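Local coordinates for CD180 antigen (Mus musculus, PDB 3T6Q), which may cooperate with MD-1 and TLR4 in the innate response of B cells to bacterial lipopolysaccharide, leading to NF-kappa-B activation, at residues L370-L375 and K397-L402; L389-E394 and S419-L424. All blocks are in the same frame, centred on the assembly; numbering follows the deposited sequence.

Contact 1: residues L370-L375 and K397-L402. With NAG (2-acetamido-2-deoxy-beta-D-glucopyranose), chain T.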
loop_
_atom_site.group_PDB
_atom_site.type_symbol
_atom_site.label_atom_id
_atom_site.label_comp_id
_atom_site.label_asym_id
_atom_site.label_seq_id
_atom_site.Cartn_x
_atom_site.Cartn_y
_atom_site.Cartn_z
ATOM N N LEU A 370 -42.521 -24.287 -31.258
ATOM C CA LEU A 370 -42.826 -24.995 -30.031
ATOM C C LEU A 370 -42.092 -24.354 -28.840
ATOM O O LEU A 370 -42.638 -24.228 -27.731
ATOM C CB LEU A 370 -42.393 -26.476 -30.152
ATOM C CG LEU A 370 -42.937 -27.388 -31.273
ATOM C CD1 LEU A 370 -42.957 -28.864 -30.906
ATOM C CD2 LEU A 370 -44.306 -26.998 -31.770
ATOM N N GLN A 371 -40.819 -24.017 -29.061
ATOM C CA GLN A 371 -39.947 -23.515 -27.991
ATOM C C GLN A 371 -40.361 -22.148 -27.474
ATOM O O GLN A 371 -40.292 -21.882 -26.267
ATOM C CB GLN A 371 -38.485 -23.487 -28.475
ATOM C CG GLN A 371 -37.940 -24.889 -28.827
ATOM C CD GLN A 371 -38.242 -25.339 -30.256
ATOM O OE1 GLN A 371 -39.024 -24.717 -30.970
ATOM N NE2 GLN A 371 -37.617 -26.440 -30.675
ATOM N N LEU A 372 -40.796 -21.302 -28.391
ATOM C CA LEU A 372 -41.195 -19.921 -28.098
ATOM C C LEU A 372 -42.726 -19.736 -28.091
ATOM O O LEU A 372 -43.219 -18.616 -28.308
ATOM C CB LEU A 372 -40.591 -18.991 -29.143
ATOM C CG LEU A 372 -39.057 -19.092 -29.341
ATOM C CD1 LEU A 372 -38.670 -18.223 -30.524
ATOM C CD2 LEU A 372 -38.309 -18.715 -28.084
ATOM N N ARG A 373 -43.454 -20.834 -27.887
ATOM C CA ARG A 373 -44.933 -20.812 -27.879
ATOM C C ARG A 373 -45.459 -19.671 -26.999
ATOM O O ARG A 373 -45.029 -19.515 -25.852
ATOM C CB ARG A 373 -45.480 -22.160 -27.383
ATOM C CG ARG A 373 -47.001 -22.270 -27.339
ATOM C CD ARG A 373 -47.439 -23.664 -26.891
ATOM N NE ARG A 373 -47.230 -24.596 -27.985
ATOM C CZ ARG A 373 -47.323 -25.923 -27.857
ATOM N NH1 ARG A 373 -47.118 -26.701 -28.912
ATOM N NH2 ARG A 373 -47.647 -26.462 -26.675
ATOM N N ASN A 374 -46.364 -18.880 -27.556
ATOM C CA ASN A 374 -47.082 -17.806 -26.830
ATOM C C ASN A 374 -46.264 -16.543 -26.562
ATOM O O ASN A 374 -46.727 -15.671 -25.835
ATOM C CB ASN A 374 -47.701 -18.316 -25.496
ATOM C CG ASN A 374 -49.025 -17.623 -25.165
ATOM O OD1 ASN A 374 -49.768 -17.267 -26.062
ATOM N ND2 ASN A 374 -49.305 -17.418 -23.892
ATOM N N LEU A 375 -45.033 -16.438 -27.099
ATOM C CA LEU A 375 -44.239 -15.222 -26.842
ATOM C C LEU A 375 -44.609 -14.125 -27.841
ATOM O O LEU A 375 -43.767 -13.624 -28.588
ATOM C CB LEU A 375 -42.713 -15.536 -26.810
ATOM C CG LEU A 375 -42.286 -16.512 -25.690
ATOM C CD1 LEU A 375 -40.779 -16.699 -25.816
ATOM C CD2 LEU A 375 -42.556 -15.915 -24.322
ATOM N N LYS A 397 -43.538 -18.040 -36.220
ATOM C CA LYS A 397 -44.962 -17.685 -36.222
ATOM C C LYS A 397 -45.396 -17.254 -34.826
ATOM O O LYS A 397 -46.209 -16.352 -34.695
ATOM C CB LYS A 397 -45.807 -18.871 -36.692
ATOM C CG LYS A 397 -47.271 -18.480 -36.878
ATOM C CD LYS A 397 -48.163 -19.683 -37.132
ATOM C CE LYS A 397 -48.656 -20.230 -35.802
ATOM N NZ LYS A 397 -49.903 -21.021 -35.958
ATOM N N GLU A 398 -44.834 -17.880 -33.788
ATOM C CA GLU A 398 -45.116 -17.487 -32.395
ATOM C C GLU A 398 -44.633 -16.094 -31.961
ATOM O O GLU A 398 -45.125 -15.573 -30.950
ATOM C CB GLU A 398 -44.614 -18.553 -31.401
ATOM C CG GLU A 398 -45.360 -19.885 -31.490
ATOM C CD GLU A 398 -46.859 -19.788 -31.142
ATOM O OE1 GLU A 398 -47.683 -20.264 -31.941
ATOM O OE2 GLU A 398 -47.225 -19.246 -30.071
ATOM N N CYS A 399 -43.730 -15.475 -32.740
ATOM C CA CYS A 399 -43.219 -14.137 -32.447
ATOM C C CYS A 399 -43.262 -13.209 -33.624
ATOM O O CYS A 399 -42.204 -12.747 -34.088
ATOM C CB CYS A 399 -41.775 -14.166 -31.978
ATOM S SG CYS A 399 -41.503 -15.425 -30.736
ATOM N N PRO A 400 -44.469 -12.887 -34.084
ATOM C CA PRO A 400 -44.612 -12.058 -35.292
ATOM C C PRO A 400 -44.080 -10.633 -35.183
ATOM O O PRO A 400 -43.853 -10.012 -36.213
ATOM C CB PRO A 400 -46.136 -12.047 -35.541
ATOM C CG PRO A 400 -46.753 -12.340 -34.221
ATOM C CD PRO A 400 -45.775 -13.155 -33.425
ATOM N N GLN A 401 -43.857 -10.126 -33.964
ATOM C CA GLN A 401 -43.425 -8.733 -33.752
ATOM C C GLN A 401 -41.920 -8.582 -33.673
ATOM O O GLN A 401 -41.457 -7.519 -33.297
ATOM C CB GLN A 401 -43.998 -8.140 -32.447
ATOM C CG GLN A 401 -45.461 -8.435 -32.196
ATOM C CD GLN A 401 -46.360 -7.506 -32.941
ATOM O OE1 GLN A 401 -47.185 -6.814 -32.337
ATOM N NE2 GLN A 401 -46.209 -7.460 -34.255
ATOM N N LEU A 402 -41.158 -9.617 -34.017
ATOM C CA LEU A 402 -39.691 -9.555 -33.781
ATOM C C LEU A 402 -39.114 -8.400 -34.578
ATOM O O LEU A 402 -39.470 -8.251 -35.749
ATOM C CB LEU A 402 -39.048 -10.877 -34.272
ATOM C CG LEU A 402 -38.115 -11.709 -33.389
ATOM C CD1 LEU A 402 -38.371 -11.639 -31.883
ATOM C CD2 LEU A 402 -38.061 -13.149 -33.906
HETATM C C1 NAG T . -50.574 -16.794 -23.539
HETATM C C2 NAG T . -50.988 -17.257 -22.136
HETATM C C3 NAG T . -52.334 -16.658 -21.718
HETATM C C4 NAG T . -52.379 -15.145 -21.975
HETATM C C5 NAG T . -51.936 -14.782 -23.402
HETATM C C6 NAG T . -51.750 -13.266 -23.537
HETATM C C7 NAG T . -50.593 -19.459 -21.110
HETATM C C8 NAG T . -50.816 -20.929 -21.220
HETATM N N2 NAG T . -51.105 -18.716 -22.105
HETATM O O3 NAG T . -52.484 -16.922 -20.332
HETATM O O4 NAG T . -53.659 -14.585 -21.665
HETATM O O5 NAG T . -50.667 -15.381 -23.710
HETATM O O6 NAG T . -51.283 -13.039 -24.859
HETATM O O7 NAG T . -49.973 -19.000 -20.148
#
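E398 and N374 are joined by the one hydrogen bond that crosses between 370-375 and 397-402. N of N374 lies 2.7 Å from OE2 of E398 with an N-H...O angle of 170°, a nearly straight bond that arrives on the anti side of the carboxylate, 20° out of its plane. E398 reaches this donor by folding back at chi2 (-63°), which turns CD toward the type II turn L372-L375. In that turn the N-H of L375 returns to O of L372, leaving the N-H of N374 to the glutamate.

Charge plays a looser part. R373 and E398 run side by side in the same direction, but NE of R373 stays 5.7 Å from OE2 of E398 and the guanidinium and carboxylate planes are turned steeply against each other. No salt bridge forms, although opposite charges this near may still attract weakly.

CB of E398 makes a van der Waals contact with O of L372 at 3.4 Å, and its CG sits by CA of R373. Deeper in, one of two conformers of C399 puts SG 3.6 Å from O of L375 and, in nonpolar packing, 4.0 Å from CD1 of L372; these contacts are provisional.

N374 also carries a glycan: its ND2 is bonded to C1 of the NAG at 1.5 Å, the experimentally established N-linked site, and hydrogen-bonds to O of E347.

N369 OD1 accepts from the N-H of E398, a second tie just ahead of 370-375. Both segments are loops of successive leucine-rich repeat turns, each leading into a strand of the parallel ladder: 370-375 precedes 380-382 and 397-402 precedes 404-406. L372 packs on L381 of strand 380-382, and both L372 and L375 touch L355 of strand 354-356.

Contact 2: residues L389-E394 and S419-L424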
loop_
_atom_site.group_PDB
_atom_site.type_symbol
_atom_site.label_atom_id
_atom_site.label_comp_id
_atom_site.label_asym_id
_atom_site.label_seq_id
_atom_site.Cartn_x
_atom_site.Cartn_y
_atom_site.Cartn_z
ATOM N N LEU A 389 -29.806 -25.650 -35.609
ATOM C CA LEU A 389 -31.234 -25.506 -35.548
ATOM C C LEU A 389 -31.798 -25.769 -36.951
ATOM O O LEU A 389 -31.317 -25.187 -37.956
ATOM C CB LEU A 389 -31.601 -24.057 -35.122
ATOM C CG LEU A 389 -30.921 -23.556 -33.835
ATOM C CD1 LEU A 389 -31.376 -22.118 -33.534
ATOM C CD2 LEU A 389 -31.270 -24.475 -32.634
ATOM N N SER A 390 -32.812 -26.617 -37.018
ATOM C CA SER A 390 -33.520 -26.867 -38.285
ATOM C C SER A 390 -34.738 -25.971 -38.276
ATOM O O SER A 390 -35.513 -25.994 -37.312
ATOM C CB SER A 390 -33.945 -28.330 -38.342
ATOM O OG SER A 390 -32.802 -29.169 -38.284
ATOM N N LEU A 391 -34.895 -25.178 -39.325
ATOM C CA LEU A 391 -36.030 -24.248 -39.421
ATOM C C LEU A 391 -36.903 -24.621 -40.626
ATOM O O LEU A 391 -36.405 -24.705 -41.758
ATOM C CB LEU A 391 -35.562 -22.788 -39.549
ATOM C CG LEU A 391 -34.437 -22.278 -38.652
ATOM C CD1 LEU A 391 -34.103 -20.840 -39.019
ATOM C CD2 LEU A 391 -34.840 -22.359 -37.190
ATOM N N LYS A 392 -38.189 -24.846 -40.375
ATOM C CA LYS A 392 -39.161 -25.000 -41.465
ATOM C C LYS A 392 -39.776 -23.623 -41.842
ATOM O O LYS A 392 -39.471 -22.615 -41.220
ATOM C CB LYS A 392 -40.234 -26.012 -41.088
ATOM C CG LYS A 392 -39.711 -27.437 -40.853
ATOM C CD LYS A 392 -40.715 -28.272 -40.058
ATOM C CE LYS A 392 -40.080 -29.520 -39.425
ATOM N NZ LYS A 392 -39.486 -30.443 -40.437
ATOM N N THR A 393 -40.636 -23.587 -42.867
ATOM C CA THR A 393 -41.271 -22.331 -43.250
ATOM C C THR A 393 -42.034 -21.739 -42.054
ATOM O O THR A 393 -42.631 -22.466 -41.275
ATOM C CB THR A 393 -42.192 -22.551 -44.476
ATOM O OG1 THR A 393 -41.366 -22.643 -45.647
ATOM C CG2 THR A 393 -43.164 -21.359 -44.654
ATOM N N GLU A 394 -41.971 -20.421 -41.899
ATOM C CA GLU A 394 -42.630 -19.728 -40.780
ATOM C C GLU A 394 -42.219 -20.276 -39.405
ATOM O O GLU A 394 -43.049 -20.650 -38.568
ATOM C CB GLU A 394 -44.144 -19.705 -40.931
ATOM C CG GLU A 394 -44.711 -18.441 -40.315
ATOM C CD GLU A 394 -46.213 -18.355 -40.471
ATOM O OE1 GLU A 394 -46.766 -17.252 -40.261
ATOM O OE2 GLU A 394 -46.825 -19.398 -40.782
ATOM N N SER A 419 -39.253 -21.057 -46.467
ATOM C CA SER A 419 -39.162 -19.642 -46.080
ATOM C C SER A 419 -39.279 -19.474 -44.557
ATOM O O SER A 419 -40.338 -19.146 -44.052
ATOM C CB SER A 419 -40.224 -18.797 -46.791
ATOM O OG SER A 419 -40.081 -18.919 -48.184
ATOM N N PRO A 420 -38.155 -19.670 -43.835
ATOM C CA PRO A 420 -38.241 -19.762 -42.395
ATOM C C PRO A 420 -38.622 -18.458 -41.726
ATOM O O PRO A 420 -39.202 -18.513 -40.641
ATOM C CB PRO A 420 -36.826 -20.232 -41.953
ATOM C CG PRO A 420 -35.951 -20.126 -43.151
ATOM C CD PRO A 420 -36.805 -19.976 -44.370
ATOM N N PHE A 421 -38.336 -17.315 -42.374
ATOM C CA PHE A 421 -38.599 -15.978 -41.787
ATOM C C PHE A 421 -39.900 -15.347 -42.309
ATOM O O PHE A 421 -40.161 -14.163 -42.093
ATOM C CB PHE A 421 -37.404 -15.044 -42.080
ATOM C CG PHE A 421 -36.087 -15.658 -41.752
ATOM C CD1 PHE A 421 -35.681 -15.793 -40.416
ATOM C CD2 PHE A 421 -35.267 -16.156 -42.768
ATOM C CE1 PHE A 421 -34.467 -16.403 -40.121
ATOM C CE2 PHE A 421 -34.056 -16.774 -42.472
ATOM C CZ PHE A 421 -33.652 -16.899 -41.143
ATOM N N GLN A 422 -40.734 -16.158 -42.935
ATOM C CA GLN A 422 -42.003 -15.702 -43.505
ATOM C C GLN A 422 -42.848 -14.990 -42.428
ATOM O O GLN A 422 -42.905 -15.474 -41.322
ATOM C CB GLN A 422 -42.755 -16.934 -43.997
ATOM C CG GLN A 422 -44.091 -16.663 -44.650
ATOM C CD GLN A 422 -44.649 -17.906 -45.323
ATOM O OE1 GLN A 422 -44.180 -18.298 -46.380
ATOM N NE2 GLN A 422 -45.638 -18.539 -44.697
ATOM N N ASN A 423 -43.516 -13.877 -42.757
ATOM C CA ASN A 423 -44.389 -13.201 -41.771
ATOM C C ASN A 423 -43.618 -12.656 -40.528
ATOM O O ASN A 423 -44.150 -12.546 -39.438
ATOM C CB ASN A 423 -45.571 -14.115 -41.360
ATOM C CG ASN A 423 -46.546 -14.413 -42.529
ATOM O OD1 ASN A 423 -46.651 -13.649 -43.486
ATOM N ND2 ASN A 423 -47.273 -15.522 -42.429
ATOM N N LEU A 424 -42.358 -12.280 -40.726
ATOM C CA LEU A 424 -41.677 -11.437 -39.757
ATOM C C LEU A 424 -41.609 -10.023 -40.361
ATOM O O LEU A 424 -40.526 -9.489 -40.673
ATOM C CB LEU A 424 -40.276 -11.969 -39.443
ATOM C CG LEU A 424 -40.239 -13.237 -38.580
ATOM C CD1 LEU A 424 -38.768 -13.668 -38.385
ATOM C CD2 LEU A 424 -40.965 -13.043 -37.243
#
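E394 reaches across to N423 and to the backbone O of Q422 with a chain that is extended beyond CG (chi2 179°). Its CB leaves the backbone pointing away from 419-424; CG then passes 3.6 Å from O of Q422, and the carboxylate ends beside N423. There OE1 accepts from ND2 of N423 at 2.8 Å. The donor lies above the carboxylate, 60° out of its plane, while OE1 lies almost in the amide plane of N423.

Two further bonds bind the backbone of S419. N of S419 lies 2.8 Å from OG1 of T393, with an N-H...O angle of 175°, and O of S419 accepts from N of E394 at 3.0 Å. N of Q422, closing the type I turn S419-Q422, approaches the same oxygen from the opposite face, so two donors grip it.

Beside these bonds, CB of L391 packs against CB of P420 at 3.7 Å, the two side chains crossing at about a right angle. Strand 389-391 and the following loop thus meet the next coil's return loop, the coil-on-coil stacking characteristic of the leucine-rich repeat solenoid of Toll-like receptors.

Overall arrangement
Contacts 1 and 2 alternate along the chain, in the order 370-375, 389-394, 397-402, 419-424, and their centres are 12 Å apart. Each joins one turn of the solenoid to the next, so together they link three successive turns. They also touch directly: CD2 of L424 in contact 2 packs 3.4 Å from O of C399 and 4.1 Å from CB of L402, both in contact 1. The N369 side chain that accepts from E398 also donates through ND2 to O of E394, so it serves both contacts. The glycan on N374 belongs to contact 1; the side chain of F421 in contact 2 is about 13 Å from a different bound NAG, not the one on N374.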